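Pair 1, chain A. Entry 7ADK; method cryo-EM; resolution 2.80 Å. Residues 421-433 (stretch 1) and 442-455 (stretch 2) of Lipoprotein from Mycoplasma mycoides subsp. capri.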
# COMPACT_ATOMS: atom_id res chain seq x y z
N SER A 421 -18.71 5.82 10.87
CA SER A 421 -17.71 6.52 11.68
C SER A 421 -17.49 7.96 11.22
O SER A 421 -17.19 8.21 10.05
CB SER A 421 -16.34 5.82 11.66
OG SER A 421 -16.44 4.45 11.99
N GLU A 422 -17.54 8.93 12.13
CA GLU A 422 -16.74 10.14 11.96
C GLU A 422 -15.28 9.77 12.28
O GLU A 422 -15.03 9.10 13.28
CB GLU A 422 -17.26 11.26 12.85
CG GLU A 422 -16.42 12.55 12.75
CD GLU A 422 -16.23 13.05 11.31
OE1 GLU A 422 -17.24 13.15 10.59
OE2 GLU A 422 -15.07 13.30 10.91
N SER A 423 -14.31 10.16 11.46
CA SER A 423 -12.90 9.93 11.77
C SER A 423 -11.99 11.05 11.28
O SER A 423 -12.14 11.58 10.17
CB SER A 423 -12.44 8.57 11.25
OG SER A 423 -11.07 8.39 11.54
N GLY A 424 -11.01 11.40 12.10
CA GLY A 424 -10.16 12.56 11.90
C GLY A 424 -8.82 12.40 12.59
O GLY A 424 -8.29 11.28 12.69
N THR A 425 -8.19 13.49 13.01
CA THR A 425 -6.92 13.40 13.73
C THR A 425 -6.85 14.45 14.84
O THR A 425 -7.51 15.48 14.80
CB THR A 425 -5.75 13.52 12.75
OG1 THR A 425 -5.86 12.53 11.77
CG2 THR A 425 -4.39 13.30 13.40
N MET A 426 -6.06 14.16 15.86
CA MET A 426 -5.80 15.04 17.00
C MET A 426 -4.33 15.03 17.39
O MET A 426 -3.58 14.12 17.06
CB MET A 426 -6.60 14.64 18.25
CG MET A 426 -8.04 14.25 18.03
SD MET A 426 -9.10 14.38 19.48
CE MET A 426 -8.61 12.92 20.45
N TRP A 427 -3.93 16.02 18.16
CA TRP A 427 -2.71 15.97 18.96
C TRP A 427 -3.01 16.23 20.42
O TRP A 427 -3.95 16.95 20.78
CB TRP A 427 -1.68 16.97 18.45
CG TRP A 427 -2.09 18.41 18.57
CD1 TRP A 427 -1.73 19.24 19.57
CD2 TRP A 427 -2.95 19.18 17.69
NE1 TRP A 427 -2.32 20.46 19.39
CE2 TRP A 427 -3.07 20.49 18.24
CE3 TRP A 427 -3.63 18.91 16.49
CZ2 TRP A 427 -3.84 21.50 17.67
CZ3 TRP A 427 -4.39 19.93 15.89
CH2 TRP A 427 -4.50 21.21 16.47
N ILE A 428 -2.24 15.61 21.29
CA ILE A 428 -2.22 15.90 22.72
C ILE A 428 -1.63 17.30 22.91
O ILE A 428 -0.52 17.58 22.44
CB ILE A 428 -1.48 14.75 23.44
CG1 ILE A 428 -1.89 14.63 24.91
CG2 ILE A 428 0.05 14.78 23.30
CD1 ILE A 428 -1.54 13.24 25.45
N MET A 429 -2.35 18.21 23.57
CA MET A 429 -1.85 19.55 23.85
C MET A 429 -1.65 19.82 25.33
O MET A 429 -0.69 20.48 25.70
CB MET A 429 -2.69 20.61 23.14
CG MET A 429 -4.04 20.93 23.76
SD MET A 429 -4.68 22.56 23.32
CE MET A 429 -5.19 22.22 21.64
N ASP A 430 -2.51 19.31 26.21
CA ASP A 430 -2.53 19.70 27.61
C ASP A 430 -3.10 18.60 28.52
O ASP A 430 -3.74 17.65 28.06
CB ASP A 430 -3.31 21.02 27.72
CG ASP A 430 -3.16 21.76 29.04
OD1 ASP A 430 -2.18 21.51 29.76
OD2 ASP A 430 -4.02 22.61 29.36
N TYR A 431 -2.87 18.73 29.83
CA TYR A 431 -3.56 17.97 30.87
C TYR A 431 -3.80 18.82 32.12
O TYR A 431 -2.96 19.62 32.52
CB TYR A 431 -2.82 16.67 31.19
CG TYR A 431 -1.37 16.77 31.62
CD1 TYR A 431 -1.02 17.10 32.94
CD2 TYR A 431 -0.36 16.44 30.69
CE1 TYR A 431 0.33 17.08 33.34
CE2 TYR A 431 0.98 16.43 31.08
CZ TYR A 431 1.33 16.74 32.40
OH TYR A 431 2.63 16.75 32.76
N LEU A 432 -4.93 18.60 32.77
CA LEU A 432 -5.28 19.23 34.04
C LEU A 432 -4.36 18.66 35.12
O LEU A 432 -4.17 17.46 35.18
CB LEU A 432 -6.77 18.96 34.31
CG LEU A 432 -7.34 19.53 35.60
CD1 LEU A 432 -7.35 21.04 35.63
CD2 LEU A 432 -8.76 19.04 35.76
N ASP A 433 -3.76 19.51 35.95
CA ASP A 433 -2.70 19.10 36.87
C ASP A 433 -3.13 19.23 38.34
O ASP A 433 -2.99 20.29 38.96
CB ASP A 433 -1.42 19.86 36.51
CG ASP A 433 -0.18 19.34 37.24
OD1 ASP A 433 -0.32 18.49 38.13
OD2 ASP A 433 0.94 19.74 36.88
N LYS A 442 -6.60 13.34 33.03
CA LYS A 442 -7.56 14.15 32.26
C LYS A 442 -6.84 15.04 31.26
O LYS A 442 -6.12 15.96 31.63
CB LYS A 442 -8.42 14.92 33.27
CG LYS A 442 -9.70 15.49 32.66
CD LYS A 442 -10.65 15.91 33.78
CE LYS A 442 -12.04 16.21 33.22
NZ LYS A 442 -13.10 15.93 34.21
N PHE A 443 -7.02 14.72 29.98
CA PHE A 443 -6.21 15.20 28.86
C PHE A 443 -7.04 15.98 27.84
O PHE A 443 -8.21 15.69 27.65
CB PHE A 443 -5.52 14.03 28.17
CG PHE A 443 -4.38 13.42 28.95
CD1 PHE A 443 -4.63 12.51 29.99
CD2 PHE A 443 -3.06 13.78 28.65
CE1 PHE A 443 -3.57 11.93 30.68
CE2 PHE A 443 -2.00 13.19 29.34
CZ PHE A 443 -2.25 12.26 30.35
N TYR A 444 -6.40 16.95 27.18
CA TYR A 444 -7.00 17.84 26.20
C TYR A 444 -6.27 17.71 24.87
O TYR A 444 -5.03 17.70 24.81
CB TYR A 444 -7.01 19.28 26.69
CG TYR A 444 -7.68 19.44 28.02
CD1 TYR A 444 -6.97 19.16 29.20
CD2 TYR A 444 -9.05 19.76 28.09
CE1 TYR A 444 -7.64 19.10 30.43
CE2 TYR A 444 -9.70 19.75 29.34
CZ TYR A 444 -9.01 19.37 30.49
OH TYR A 444 -9.69 19.19 31.65
N PHE A 445 -7.05 17.55 23.81
CA PHE A 445 -6.59 17.25 22.47
C PHE A 445 -7.04 18.34 21.48
O PHE A 445 -8.22 18.66 21.42
CB PHE A 445 -7.13 15.88 22.06
CG PHE A 445 -6.57 14.69 22.84
CD1 PHE A 445 -7.10 14.30 24.08
CD2 PHE A 445 -5.52 13.94 22.27
CE1 PHE A 445 -6.57 13.19 24.76
CE2 PHE A 445 -5.00 12.81 22.94
CZ PHE A 445 -5.52 12.44 24.18
N GLY A 446 -6.11 18.92 20.72
CA GLY A 446 -6.41 19.83 19.64
C GLY A 446 -6.83 19.08 18.40
O GLY A 446 -6.25 18.07 18.03
N THR A 447 -7.87 19.53 17.74
CA THR A 447 -8.43 18.93 16.53
C THR A 447 -9.12 20.04 15.73
O THR A 447 -8.93 21.22 16.03
CB THR A 447 -9.36 17.75 16.89
OG1 THR A 447 -9.69 17.04 15.74
CG2 THR A 447 -10.65 18.14 17.60
N ASN A 448 -9.96 19.70 14.75
CA ASN A 448 -10.81 20.67 14.07
C ASN A 448 -12.31 20.43 14.28
O ASN A 448 -12.76 19.36 14.66
CB ASN A 448 -10.39 20.83 12.63
CG ASN A 448 -10.65 19.62 11.80
OD1 ASN A 448 -10.32 18.51 12.16
ND2 ASN A 448 -11.29 19.80 10.69
N SER A 449 -13.09 21.48 14.12
CA SER A 449 -14.50 21.56 14.52
C SER A 449 -15.44 20.62 13.75
O SER A 449 -16.29 19.98 14.35
CB SER A 449 -15.00 23.00 14.41
OG SER A 449 -16.18 23.17 15.12
N HIS A 450 -15.24 20.42 12.45
CA HIS A 450 -16.02 19.40 11.74
C HIS A 450 -15.66 17.95 12.11
O HIS A 450 -16.43 17.04 11.78
CB HIS A 450 -16.00 19.63 10.23
CG HIS A 450 -14.81 19.10 9.50
ND1 HIS A 450 -13.75 19.84 9.05
CD2 HIS A 450 -14.66 17.85 8.99
CE1 HIS A 450 -12.99 19.06 8.28
NE2 HIS A 450 -13.49 17.81 8.24
N VAL A 451 -14.54 17.71 12.80
CA VAL A 451 -14.21 16.40 13.38
C VAL A 451 -14.80 16.28 14.78
O VAL A 451 -15.44 15.29 15.09
CB VAL A 451 -12.70 16.12 13.34
CG1 VAL A 451 -12.28 14.87 14.12
CG2 VAL A 451 -12.22 15.97 11.90
N ALA A 452 -14.65 17.31 15.60
CA ALA A 452 -15.17 17.32 16.97
C ALA A 452 -16.71 17.24 17.05
O ALA A 452 -17.24 16.72 18.02
CB ALA A 452 -14.63 18.55 17.68
N LYS A 453 -17.46 17.71 16.04
CA LYS A 453 -18.92 17.53 15.95
C LYS A 453 -19.39 16.08 15.74
O LYS A 453 -20.57 15.81 15.86
CB LYS A 453 -19.57 18.54 14.99
CG LYS A 453 -19.60 18.22 13.49
CD LYS A 453 -20.50 19.22 12.75
CE LYS A 453 -20.72 18.88 11.27
NZ LYS A 453 -21.82 19.66 10.66
N GLY A 454 -18.48 15.15 15.49
CA GLY A 454 -18.77 13.72 15.52
C GLY A 454 -19.05 13.18 16.93
O GLY A 454 -19.59 12.09 17.07
N ILE A 455 -18.71 13.94 17.98
CA ILE A 455 -19.11 13.63 19.35
C ILE A 455 -20.61 13.93 19.50
O ILE A 455 -21.00 15.08 19.70
CB ILE A 455 -18.22 14.36 20.39
CG1 ILE A 455 -16.71 14.10 20.20
CG2 ILE A 455 -18.60 13.94 21.80
CD1 ILE A 455 -15.81 14.98 21.03

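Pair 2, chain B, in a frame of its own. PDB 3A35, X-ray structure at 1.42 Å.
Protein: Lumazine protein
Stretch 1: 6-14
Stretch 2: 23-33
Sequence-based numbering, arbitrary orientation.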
# COMPACT_ATOMS: atom_id res chain seq x y z
N VAL B 6 4.45 -4.71 6.06
CA VAL B 6 4.44 -5.48 4.78
C VAL B 6 5.17 -6.77 4.88
O VAL B 6 6.38 -6.79 5.30
CB VAL B 6 4.95 -4.56 3.61
CG1 VAL B 6 5.06 -5.35 2.27
CG2 VAL B 6 4.03 -3.36 3.46
N GLN B 7 4.57 -7.84 4.50
CA GLN B 7 5.15 -9.18 4.65
C GLN B 7 5.83 -9.66 3.41
O GLN B 7 6.70 -10.56 3.48
CB GLN B 7 4.04 -10.17 4.92
CG GLN B 7 3.39 -9.95 6.24
CD GLN B 7 2.03 -10.62 6.36
OE1 GLN B 7 1.48 -11.21 5.46
NE2 GLN B 7 1.47 -10.51 7.61
N GLY B 8 5.58 -9.06 2.25
CA GLY B 8 6.35 -9.46 1.01
C GLY B 8 5.82 -8.61 -0.14
O GLY B 8 4.90 -7.81 0.03
N ALA B 9 6.37 -8.88 -1.28
CA ALA B 9 6.08 -8.07 -2.46
C ALA B 9 5.48 -9.05 -3.46
O ALA B 9 5.97 -10.17 -3.66
CB ALA B 9 7.43 -7.56 -3.00
N GLY B 10 4.40 -8.59 -4.12
CA GLY B 10 3.87 -9.27 -5.27
C GLY B 10 4.29 -8.55 -6.58
O GLY B 10 4.60 -7.36 -6.51
N ILE B 11 4.31 -9.28 -7.70
CA ILE B 11 4.62 -8.65 -8.95
C ILE B 11 3.39 -8.82 -9.88
O ILE B 11 2.91 -9.95 -10.08
CB ILE B 11 5.85 -9.28 -9.52
CG1 ILE B 11 7.11 -9.10 -8.61
CG2 ILE B 11 6.12 -8.69 -10.96
CD1 ILE B 11 7.64 -7.66 -8.55
N ILE B 12 2.89 -7.73 -10.40
CA ILE B 12 1.67 -7.85 -11.26
C ILE B 12 2.02 -8.63 -12.54
O ILE B 12 3.04 -8.30 -13.23
CB ILE B 12 1.14 -6.50 -11.63
CG1 ILE B 12 0.74 -5.66 -10.41
CG2 ILE B 12 -0.04 -6.64 -12.62
CD1 ILE B 12 0.25 -4.34 -10.72
N LYS B 13 1.30 -9.71 -12.79
CA LYS B 13 1.59 -10.62 -13.95
C LYS B 13 0.60 -10.32 -15.08
O LYS B 13 0.99 -10.38 -16.29
CB LYS B 13 1.46 -12.01 -13.43
CG LYS B 13 1.79 -13.00 -14.49
CD LYS B 13 2.01 -14.38 -14.13
CE LYS B 13 2.96 -15.16 -15.13
NZ LYS B 13 2.65 -16.60 -14.65
N LYS B 14 -0.62 -9.93 -14.77
CA LYS B 14 -1.68 -9.83 -15.78
C LYS B 14 -2.65 -8.74 -15.32
O LYS B 14 -2.92 -8.61 -14.13
CB LYS B 14 -2.58 -11.13 -15.81
CG LYS B 14 -1.87 -12.42 -16.15
CD LYS B 14 -2.92 -13.58 -16.32
CE LYS B 14 -2.25 -14.91 -16.73
NZ LYS B 14 -3.12 -16.03 -16.39
N ARG B 23 -9.21 -6.68 -13.35
CA ARG B 23 -8.75 -7.87 -12.64
C ARG B 23 -7.26 -7.95 -12.76
O ARG B 23 -6.71 -7.94 -13.88
CB ARG B 23 -9.45 -9.17 -13.17
CG ARG B 23 -8.85 -10.42 -12.57
CD ARG B 23 -9.66 -11.67 -12.83
NE ARG B 23 -11.00 -11.53 -12.25
CZ ARG B 23 -11.94 -12.47 -12.42
NH1 ARG B 23 -11.69 -13.51 -13.21
NH2 ARG B 23 -13.15 -12.24 -11.94
N HIS B 24 -6.59 -7.98 -11.59
CA HIS B 24 -5.18 -8.06 -11.56
C HIS B 24 -4.74 -9.45 -11.06
O HIS B 24 -5.24 -9.93 -9.98
CB HIS B 24 -4.59 -7.05 -10.58
CG HIS B 24 -4.69 -5.65 -11.06
ND1 HIS B 24 -3.79 -4.68 -10.74
CD2 HIS B 24 -5.59 -5.06 -11.90
CE1 HIS B 24 -4.12 -3.53 -11.31
NE2 HIS B 24 -5.25 -3.71 -12.01
N GLY B 25 -3.83 -10.12 -11.81
CA GLY B 25 -3.23 -11.35 -11.38
C GLY B 25 -1.84 -11.02 -10.86
O GLY B 25 -1.05 -10.45 -11.67
N ILE B 26 -1.54 -11.40 -9.66
CA ILE B 26 -0.30 -10.96 -8.98
C ILE B 26 0.47 -12.20 -8.61
O ILE B 26 -0.00 -13.06 -7.85
CB ILE B 26 -0.66 -10.09 -7.75
CG1 ILE B 26 -1.54 -8.87 -8.18
CG2 ILE B 26 0.62 -9.59 -7.10
CD1 ILE B 26 -2.00 -8.00 -6.99
N THR B 27 1.74 -12.32 -9.05
CA THR B 27 2.62 -13.40 -8.56
C THR B 27 3.02 -13.16 -7.15
O THR B 27 3.56 -12.08 -6.76
CB THR B 27 3.90 -13.39 -9.42
OG1 THR B 27 3.53 -13.61 -10.79
CG2 THR B 27 4.87 -14.49 -8.98
N PHE B 28 2.76 -14.17 -6.31
CA PHE B 28 3.04 -14.08 -4.90
C PHE B 28 4.26 -14.89 -4.52
O PHE B 28 4.44 -15.93 -5.09
CB PHE B 28 1.89 -14.63 -4.02
CG PHE B 28 0.77 -13.66 -3.68
CD1 PHE B 28 0.42 -12.61 -4.53
CD2 PHE B 28 0.09 -13.82 -2.49
CE1 PHE B 28 -0.59 -11.71 -4.13
CE2 PHE B 28 -0.99 -12.95 -2.12
CZ PHE B 28 -1.32 -11.96 -2.93
N PRO B 29 5.00 -14.40 -3.54
CA PRO B 29 6.09 -15.25 -3.00
C PRO B 29 5.50 -16.45 -2.30
O PRO B 29 4.37 -16.39 -1.75
CB PRO B 29 6.86 -14.29 -2.05
CG PRO B 29 6.01 -13.15 -1.79
CD PRO B 29 4.87 -13.09 -2.85
N LYS B 30 6.28 -17.53 -2.21
CA LYS B 30 5.70 -18.77 -1.75
C LYS B 30 5.15 -18.73 -0.33
O LYS B 30 4.05 -19.29 -0.13
CB LYS B 30 6.73 -19.96 -1.82
CG LYS B 30 5.91 -21.36 -1.66
CD LYS B 30 5.20 -21.77 -2.96
CE LYS B 30 4.44 -23.14 -2.88
NZ LYS B 30 3.59 -23.34 -4.12
N ASP B 31 5.80 -18.04 0.61
CA ASP B 31 5.29 -17.98 1.99
C ASP B 31 3.96 -17.29 2.10
O ASP B 31 3.08 -17.65 2.85
CB ASP B 31 6.34 -17.39 2.98
CG ASP B 31 6.68 -15.86 2.77
OD1 ASP B 31 6.68 -15.31 1.57
OD2 ASP B 31 7.01 -15.20 3.83
N ILE B 32 3.76 -16.24 1.34
CA ILE B 32 2.47 -15.58 1.40
C ILE B 32 1.50 -16.38 0.58
O ILE B 32 0.35 -16.48 0.98
CB ILE B 32 2.56 -14.11 0.84
CG1 ILE B 32 3.68 -13.39 1.68
CG2 ILE B 32 1.19 -13.36 1.02
CD1 ILE B 32 3.98 -11.96 1.29
N LEU B 33 1.86 -16.84 -0.61
CA LEU B 33 0.93 -17.63 -1.46
C LEU B 33 0.24 -18.76 -0.65
O LEU B 33 -0.96 -18.99 -0.79
CB LEU B 33 1.77 -18.27 -2.59
CG LEU B 33 0.97 -19.19 -3.43
CD1 LEU B 33 -0.07 -18.40 -4.24
CD2 LEU B 33 1.87 -20.00 -4.43
O HOH W 1 3.87 -16.15 -11.89

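Both pairs set two antiparallel strands side by side, lead the second strand toward a helix, and kink the ladder with a beta bulge; 14 central residues superpose with an RMSD of 0.8 Å. The strand directions differ by 133° in pair 1 and 132° in pair 2. At the matched bridge positions the backbone hydrogen bonds repeat. In pair 1, A:Trp427 N donates to A:Gly446 O (3.1 Å) and A:Gly446 N to A:Trp427 O (2.9 Å); in pair 2, B:Ile11 N donates to B:Thr27 O (3.0 Å) and B:Thr27 N to B:Ile11 O (2.8 Å).

The bulge is built alike. One carbonyl receives two successive amides: A:Tyr444 O takes A:Met429 N at 3.0 Å and, weakly, A:Asp430 N at 3.3 Å, while B:Gly25 O takes B:Lys13 N at 2.7 Å and B:Lys14 N at 3.2 Å. A:Met429 and B:Lys13, the extra residues, share a psi near -35°, unlike the extended strand residues around them.

Around this frame, the side chains differ. On the face of A:Trp427, the indole lies over A:Gly446, whose CA sits 3.7 Å from the centroid of the six-membered ring. A CB on that glycine would clash with A:Trp427 CZ2 and A:Met429 CE, so the bare backbone makes room for both. Pair 2 places B:Thr27 at the glycine position and B:Ile11 at the tryptophan position. Here B:Lys13 CB lies 3.7 Å from B:Thr27 OG1, and a water joins the two side chains, 3.1 Å from B:Lys13 NZ and 2.8 Å from B:Thr27 OG1.

The face of A:Ile428 and A:Phe445 matches that of B:Ile12 and B:Ile26. Beside it, A:Met426 SD packs 3.6 Å from A:Phe445 CB; its counterpart, B:Gly10, brings its CA to 3.7 Å from B:Ile26 CG2, where a CB would clash. Next along, A:Ile428 CD1 meets A:Phe443 CD2 at 3.6 Å, and the matching B:Ile12 CD1 reaches B:His24 ND1 at 4.1 Å, a polar atom left without a partner in the model.

One glycine is common to both. A:Gly424 CA lies 3.8 Å from A:Val451 CG1, and B:Gly8 N lies 3.4 Å from B:Ile32 CD1; in each case a CB would run into that helix side chain. The rule to read here is that the strand carries no side chain where a branched residue of the helix comes down on it, whereas elsewhere the bulk varies: a large ring over a glycine in pair 1, side chains on both strands at the same place in pair 2.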